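Long-range contacts in ABC transporter, periplasmic solute-binding protein (Rhizobium meliloti, PDB 4WED), which probably captures a solute in the periplasm, perhaps a peptide or a nickel-containing compound, and delivers it to an ABC transporter in the membrane: residues 61-67 against 166-172; 161-165 against 425-429. One frame throughout, in Å; residues are numbered along the deposited sequence.

Contact 1 (61-67 against 166-172); sequences QDLMFEP and TRPTRFL. With NA (sodium ion), chain B.
R170 and D62 form the charged pair at the centre of this contact. NH1 of R170 donates to OD1 of D62 at 2.9 Å and 161°, OD1 accepting through its anti lone pair, the one away from OD2, while the two planar groups are turned 70° apart. NH1 of R170 also reaches F65 O at 3.1 Å, from well above that carbonyl's plane. NE and NH2 of R170 turn to the backbone oxygens of Y165 and S164, so all three guanidinium nitrogens are engaged and its rotation is fixed. Its chain runs extended from CG to NE (chi3 174°), carrying the head past E66 to the metal-binding carboxylate.

Further polar links flank this core. NH2 of R167 donates to OE1 of Q61 at 2.8 Å and also serves A56 O. The loops are also joined by a weak backbone bond, F171 N to E66 O, and by a water bridging E66 N and F171 O.

Packing completes the contact. CD of P67 lies over one guanidinium face of R170, 3.7 Å from CZ, and OG1 of T166, bonded to Y514 O, sits beyond the opposite face. CE1 of F65 makes an apolar contact with CD1 of L172 at 4.0 Å, and F171 O approaches the F65 ring edge.

Both carboxylate oxygens of D62 bind sodium, OD2 at 2.3 Å, alongside three waters and D515. The arrangement is thus a sodium site with a buried aspartate ligand, which a second-shell arginine steadies, joining two loops of a family 5 periplasmic-binding fold.

Contact 2 (161-165 against 425-429); sequences QELSY and APYDP
Y165 lays its ring against P426, CE1 meeting CG of the proline at 3.5 Å in an oblique approach. Y427 arrives beside it: the pair is an offset edge-to-face stack, with the edge of Y427 directed at the face of Y165, centroids 5.6 Å apart and planes at 78°. In the same pairing the OH of Y165 comes to the edge of the Y427 ring, near its plane, at 3.5 Å from CD1. With CG anti to its carbonyl carbon (chi1 -71°), Y165 turns the CD1-CE1 side of its ring to P426 and the hydroxyl end to Y427.

Q161 supplies the direct polar grip. Its NE2 donates to P426 O at 2.7 Å along an almost straight bond, 175°, that lies in the plane of the side-chain amide. The second bond, from Q161 NE2 to D428 O at 3.1 Å, is more bent, and both carbonyls receive the nitrogen from above their planes. One amide therefore clamps two backbone oxygens two residues apart, and the chain, extended beyond CG, gives it the reach. A water adds a third link, joining Y165 OH at 2.7 Å to P426 O. With an alanine at Q161, D428 O would probably lose its donor from this side and P426 O would be left to the water, the two segments then being held mainly by the rings.

E162 ties the helix end to helix 132-135 through N132 and C133. The contact itself joins the end of helix 159-162 to the loop leading into helix 430-437, where D428 bonds S432, and Y71 of strand 69-71 touches both sides, at Q161, S164 and P426.

How the contacts relate
From the N terminus the chain meets 61-67 first, then 161-165 and 166-172 in direct succession, and finally 425-429. Contact 1 closes a loop of 98 residues holding the antiparallel sheet of strands 82-88, 93-98, 137-144 and 147-152. Contact 2 closes one of 259 residues, and because the segments alternate, the two loops cross. The evidence for coupling is direct: although their centres are 14 Å apart, T169 CG2 packs on E162 O at 3.4 Å and P67 CB on L163 O at 3.5 Å. The run 161-172 thus ties the sodium-binding loop after helix 58-61 to the loop between strand 417-421 and helix 430-437.

Contact 1 (61-67 against 166-172)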
loop_
_atom_site.group_PDB
_atom_site.type_symbol
_atom_site.label_atom_id
_atom_site.label_comp_id
_atom_site.label_asym_id
_atom_site.label_seq_id
_atom_site.Cartn_x
_atom_site.Cartn_y
_atom_site.Cartn_z
ATOM N N GLN A 61 -14.531 -6.140 -6.293
ATOM C CA GLN A 61 -15.144 -4.914 -6.776
ATOM C C GLN A 61 -14.403 -4.433 -7.996
ATOM O O GLN A 61 -14.984 -3.931 -8.930
ATOM C CB GLN A 61 -15.124 -3.852 -5.690
ATOM C CG GLN A 61 -16.300 -3.920 -4.750
ATOM C CD GLN A 61 -16.016 -3.310 -3.413
ATOM O OE1 GLN A 61 -14.983 -3.536 -2.824
ATOM N NE2 GLN A 61 -16.941 -2.528 -2.925
ATOM N N ASP A 62 -13.099 -4.626 -7.981
ATOM C CA ASP A 62 -12.242 -4.210 -9.065
ATOM C C ASP A 62 -12.555 -4.938 -10.356
ATOM O O ASP A 62 -12.177 -4.494 -11.420
ATOM C CB ASP A 62 -10.793 -4.382 -8.665
ATOM C CG ASP A 62 -9.847 -3.905 -9.708
ATOM O OD1 ASP A 62 -10.008 -2.810 -10.245
ATOM O OD2 ASP A 62 -8.924 -4.647 -9.993
ATOM N N LEU A 63 -13.222 -6.075 -10.247
ATOM C CA LEU A 63 -13.669 -6.845 -11.402
ATOM C C LEU A 63 -14.681 -6.192 -12.334
ATOM O O LEU A 63 -14.631 -6.387 -13.521
ATOM C CB LEU A 63 -14.223 -8.176 -10.940
ATOM C CG LEU A 63 -13.142 -9.111 -10.455
ATOM C CD1 LEU A 63 -13.784 -10.287 -9.762
ATOM C CD2 LEU A 63 -12.330 -9.549 -11.653
HETATM N N MSE A 64 -15.628 -5.463 -11.780
HETATM C CA MSE A 64 -16.708 -4.841 -12.549
HETATM C C MSE A 64 -16.838 -3.372 -12.322
HETATM O O MSE A 64 -17.553 -2.707 -13.064
HETATM C CB MSE A 64 -18.061 -5.514 -12.215
HETATM C CG MSE A 64 -18.694 -5.053 -10.905
HETATM SE SE MSE A 64 -17.861 -5.907 -9.326
HETATM C CE MSE A 64 -18.613 -7.716 -9.668
ATOM N N PHE A 65 -16.207 -2.838 -11.287
ATOM C CA PHE A 65 -16.269 -1.398 -11.071
ATOM C C PHE A 65 -15.020 -0.709 -11.586
ATOM O O PHE A 65 -13.896 -1.202 -11.450
ATOM C CB PHE A 65 -16.638 -1.061 -9.613
ATOM C CG PHE A 65 -18.037 -1.556 -9.220
ATOM C CD1 PHE A 65 -19.178 -1.042 -9.849
ATOM C CD2 PHE A 65 -18.213 -2.495 -8.231
ATOM C CE1 PHE A 65 -20.447 -1.460 -9.483
ATOM C CE2 PHE A 65 -19.481 -2.936 -7.869
ATOM C CZ PHE A 65 -20.600 -2.424 -8.509
ATOM N N GLU A 66 -15.224 0.431 -12.218
ATOM C CA GLU A 66 -14.108 1.182 -12.758
ATOM C C GLU A 66 -14.086 2.576 -12.222
ATOM O O GLU A 66 -15.132 3.145 -11.925
ATOM C CB GLU A 66 -14.140 1.201 -14.272
ATOM C CG GLU A 66 -13.612 -0.078 -14.895
ATOM C CD GLU A 66 -13.654 -0.059 -16.413
ATOM O OE1 GLU A 66 -14.718 0.374 -16.912
ATOM O OE2 GLU A 66 -12.654 -0.481 -17.094
ATOM N N PRO A 67 -12.872 3.132 -12.053
ATOM C CA PRO A 67 -12.727 4.532 -11.649
ATOM C C PRO A 67 -12.576 5.495 -12.841
ATOM O O PRO A 67 -12.440 5.083 -14.000
ATOM C CB PRO A 67 -11.413 4.507 -10.873
ATOM C CG PRO A 67 -10.597 3.530 -11.668
ATOM C CD PRO A 67 -11.567 2.471 -12.179
ATOM N N THR A 166 -10.497 1.808 -5.048
ATOM C CA THR A 166 -11.435 0.747 -5.370
ATOM C C THR A 166 -12.778 1.250 -4.894
ATOM O O THR A 166 -13.739 1.163 -5.598
ATOM C CB THR A 166 -11.040 -0.621 -4.752
ATOM O OG1 THR A 166 -9.841 -1.108 -5.397
ATOM C CG2 THR A 166 -12.161 -1.684 -4.968
ATOM N N ARG A 167 -12.834 1.814 -3.702
ATOM C CA ARG A 167 -14.066 2.404 -3.199
ATOM C C ARG A 167 -13.713 3.661 -2.433
ATOM O O ARG A 167 -12.623 3.739 -1.896
ATOM C CB ARG A 167 -14.762 1.423 -2.269
ATOM C CG ARG A 167 -13.926 1.060 -1.064
ATOM C CD ARG A 167 -14.735 0.348 -0.006
ATOM N NE ARG A 167 -14.929 -1.046 -0.357
ATOM C CZ ARG A 167 -14.652 -2.065 0.438
ATOM N NH1 ARG A 167 -14.170 -1.863 1.647
ATOM N NH2 ARG A 167 -14.861 -3.286 0.009
ATOM N N PRO A 168 -14.605 4.647 -2.351
ATOM C CA PRO A 168 -15.956 4.649 -2.928
ATOM C C PRO A 168 -16.068 5.313 -4.295
ATOM O O PRO A 168 -17.152 5.656 -4.752
ATOM C CB PRO A 168 -16.704 5.526 -1.941
ATOM C CG PRO A 168 -15.713 6.580 -1.614
ATOM C CD PRO A 168 -14.386 5.863 -1.543
ATOM N N THR A 169 -14.948 5.431 -4.970
ATOM C CA THR A 169 -14.839 6.285 -6.133
ATOM C C THR A 169 -15.292 5.726 -7.475
ATOM O O THR A 169 -14.917 6.283 -8.517
ATOM C CB THR A 169 -13.364 6.649 -6.284
ATOM O OG1 THR A 169 -12.578 5.451 -6.157
ATOM C CG2 THR A 169 -13.003 7.587 -5.197
ATOM N N ARG A 170 -16.059 4.645 -7.486
ATOM C CA ARG A 170 -16.344 3.989 -8.761
ATOM C C ARG A 170 -17.804 4.039 -9.104
ATOM O O ARG A 170 -18.598 4.461 -8.280
ATOM C CB ARG A 170 -15.759 2.587 -8.778
ATOM C CG ARG A 170 -14.285 2.632 -8.381
ATOM C CD ARG A 170 -13.532 1.398 -8.824
ATOM N NE ARG A 170 -12.118 1.535 -8.561
ATOM C CZ ARG A 170 -11.205 0.636 -8.944
ATOM N NH1 ARG A 170 -11.577 -0.478 -9.599
ATOM N NH2 ARG A 170 -9.920 0.837 -8.673
ATOM N N PHE A 171 -18.133 3.578 -10.313
ATOM C CA PHE A 171 -19.378 3.904 -11.016
ATOM C C PHE A 171 -20.391 2.762 -11.241
ATOM O O PHE A 171 -20.127 1.741 -11.943
ATOM C CB PHE A 171 -19.011 4.623 -12.309
ATOM C CG PHE A 171 -18.303 5.922 -12.045
ATOM C CD1 PHE A 171 -16.929 5.938 -11.825
ATOM C CD2 PHE A 171 -19.021 7.119 -11.909
ATOM C CE1 PHE A 171 -16.268 7.120 -11.536
ATOM C CE2 PHE A 171 -18.362 8.306 -11.607
ATOM C CZ PHE A 171 -16.978 8.306 -11.404
ATOM N N LEU A 172 -21.570 2.964 -10.624
ATOM C CA LEU A 172 -22.642 1.983 -10.568
ATOM C C LEU A 172 -23.768 2.479 -11.421
ATOM O O LEU A 172 -24.150 3.629 -11.305
ATOM C CB LEU A 172 -23.135 1.862 -9.125
ATOM C CG LEU A 172 -24.441 1.102 -8.834
ATOM C CD1 LEU A 172 -24.288 -0.410 -9.042
ATOM C CD2 LEU A 172 -24.884 1.378 -7.409
HETATM NA NA NA B . -7.569 -3.257 -11.307
HETATM O O HOH W 1 -17.788 0.971 -12.973
HETATM O O HOH W 2 -8.135 -0.771 -11.009
HETATM O O HOH W 3 -6.480 -5.410 -11.681
HETATM O O HOH W 4 -9.224 -3.492 -12.542
#

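Contact 2 (161-165 against 425-429)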
loop_
_atom_site.group_PDB
_atom_site.type_symbol
_atom_site.label_atom_id
_atom_site.label_comp_id
_atom_site.label_asym_id
_atom_site.label_seq_id
_atom_site.Cartn_x
_atom_site.Cartn_y
_atom_site.Cartn_z
ATOM N N GLN A 161 -4.883 10.484 -7.245
ATOM C CA GLN A 161 -4.605 9.196 -6.619
ATOM C C GLN A 161 -5.871 8.645 -5.873
ATOM O O GLN A 161 -6.181 7.450 -5.902
ATOM C CB GLN A 161 -3.403 9.362 -5.656
ATOM C CG GLN A 161 -2.470 8.177 -5.579
ATOM C CD GLN A 161 -1.103 8.527 -5.018
ATOM O OE1 GLN A 161 -0.344 9.279 -5.639
ATOM N NE2 GLN A 161 -0.786 7.993 -3.851
ATOM N N GLU A 162 -6.549 9.534 -5.156
ATOM C CA GLU A 162 -7.673 9.159 -4.338
ATOM C C GLU A 162 -8.783 8.690 -5.247
ATOM O O GLU A 162 -9.586 7.834 -4.864
ATOM C CB GLU A 162 -8.163 10.349 -3.504
ATOM C CG GLU A 162 -7.375 10.633 -2.228
ATOM C CD GLU A 162 -8.067 11.654 -1.283
ATOM O OE1 GLU A 162 -9.154 12.212 -1.625
ATOM O OE2 GLU A 162 -7.537 11.905 -0.163
ATOM N N LEU A 163 -8.838 9.267 -6.452
ATOM C CA LEU A 163 -9.907 8.960 -7.377
ATOM C C LEU A 163 -9.649 7.624 -8.078
ATOM O O LEU A 163 -10.515 7.132 -8.816
ATOM C CB LEU A 163 -10.074 10.071 -8.423
ATOM C CG LEU A 163 -10.639 11.448 -7.951
ATOM C CD1 LEU A 163 -10.528 12.524 -9.030
ATOM C CD2 LEU A 163 -12.061 11.357 -7.466
ATOM N N SER A 164 -8.446 7.083 -7.901
ATOM C CA SER A 164 -8.120 5.731 -8.380
ATOM C C SER A 164 -8.615 4.640 -7.416
ATOM O O SER A 164 -8.583 3.522 -7.778
ATOM C CB SER A 164 -6.645 5.566 -8.583
ATOM O OG SER A 164 -5.972 5.485 -7.327
ATOM N N TYR A 165 -9.128 4.969 -6.228
ATOM C CA TYR A 165 -9.394 3.929 -5.240
ATOM C C TYR A 165 -10.488 2.965 -5.692
ATOM O O TYR A 165 -11.299 3.273 -6.569
ATOM C CB TYR A 165 -9.848 4.531 -3.908
ATOM C CG TYR A 165 -8.825 5.261 -3.095
ATOM C CD1 TYR A 165 -7.527 5.495 -3.561
ATOM C CD2 TYR A 165 -9.192 5.813 -1.864
ATOM C CE1 TYR A 165 -6.631 6.235 -2.812
ATOM C CE2 TYR A 165 -8.292 6.542 -1.107
ATOM C CZ TYR A 165 -7.029 6.765 -1.589
ATOM O OH TYR A 165 -6.151 7.474 -0.810
ATOM N N ALA A 425 0.645 1.514 -1.146
ATOM C CA ALA A 425 -0.138 2.059 -2.236
ATOM C C ALA A 425 -1.572 1.772 -1.925
ATOM O O ALA A 425 -1.829 0.714 -1.396
ATOM C CB ALA A 425 0.233 1.396 -3.535
ATOM N N PRO A 426 -2.522 2.658 -2.247
ATOM C CA PRO A 426 -2.329 3.875 -3.017
ATOM C C PRO A 426 -2.324 5.153 -2.168
ATOM O O PRO A 426 -2.525 6.238 -2.703
ATOM C CB PRO A 426 -3.584 3.894 -3.886
ATOM C CG PRO A 426 -4.649 3.335 -2.976
ATOM C CD PRO A 426 -3.950 2.374 -2.052
ATOM N N TYR A 427 -2.044 5.007 -0.876
ATOM C CA TYR A 427 -2.076 6.081 0.084
ATOM C C TYR A 427 -0.727 6.850 0.199
ATOM O O TYR A 427 -0.643 7.864 0.894
ATOM C CB TYR A 427 -2.413 5.528 1.446
ATOM C CG TYR A 427 -3.578 4.551 1.494
ATOM C CD1 TYR A 427 -4.890 4.974 1.209
ATOM C CD2 TYR A 427 -3.381 3.208 1.836
ATOM C CE1 TYR A 427 -5.936 4.105 1.210
ATOM C CE2 TYR A 427 -4.465 2.333 1.861
ATOM C CZ TYR A 427 -5.721 2.789 1.535
ATOM O OH TYR A 427 -6.803 1.951 1.603
ATOM N N ASP A 428 0.323 6.370 -0.431
ATOM C CA ASP A 428 1.654 6.876 -0.092
ATOM C C ASP A 428 2.174 7.640 -1.278
ATOM O O ASP A 428 1.828 7.313 -2.395
ATOM C CB ASP A 428 2.642 5.715 0.258
ATOM C CG ASP A 428 2.591 5.317 1.705
ATOM O OD1 ASP A 428 2.051 6.097 2.496
ATOM O OD2 ASP A 428 3.023 4.197 2.056
ATOM N N PRO A 429 3.067 8.603 -1.057
ATOM C CA PRO A 429 3.811 8.769 0.212
ATOM C C PRO A 429 3.168 9.669 1.228
ATOM O O PRO A 429 3.567 9.639 2.400
ATOM C CB PRO A 429 5.147 9.371 -0.253
ATOM C CG PRO A 429 4.829 10.039 -1.548
ATOM C CD PRO A 429 3.795 9.190 -2.207
HETATM O O HOH W 5 -3.968 8.576 -1.972
#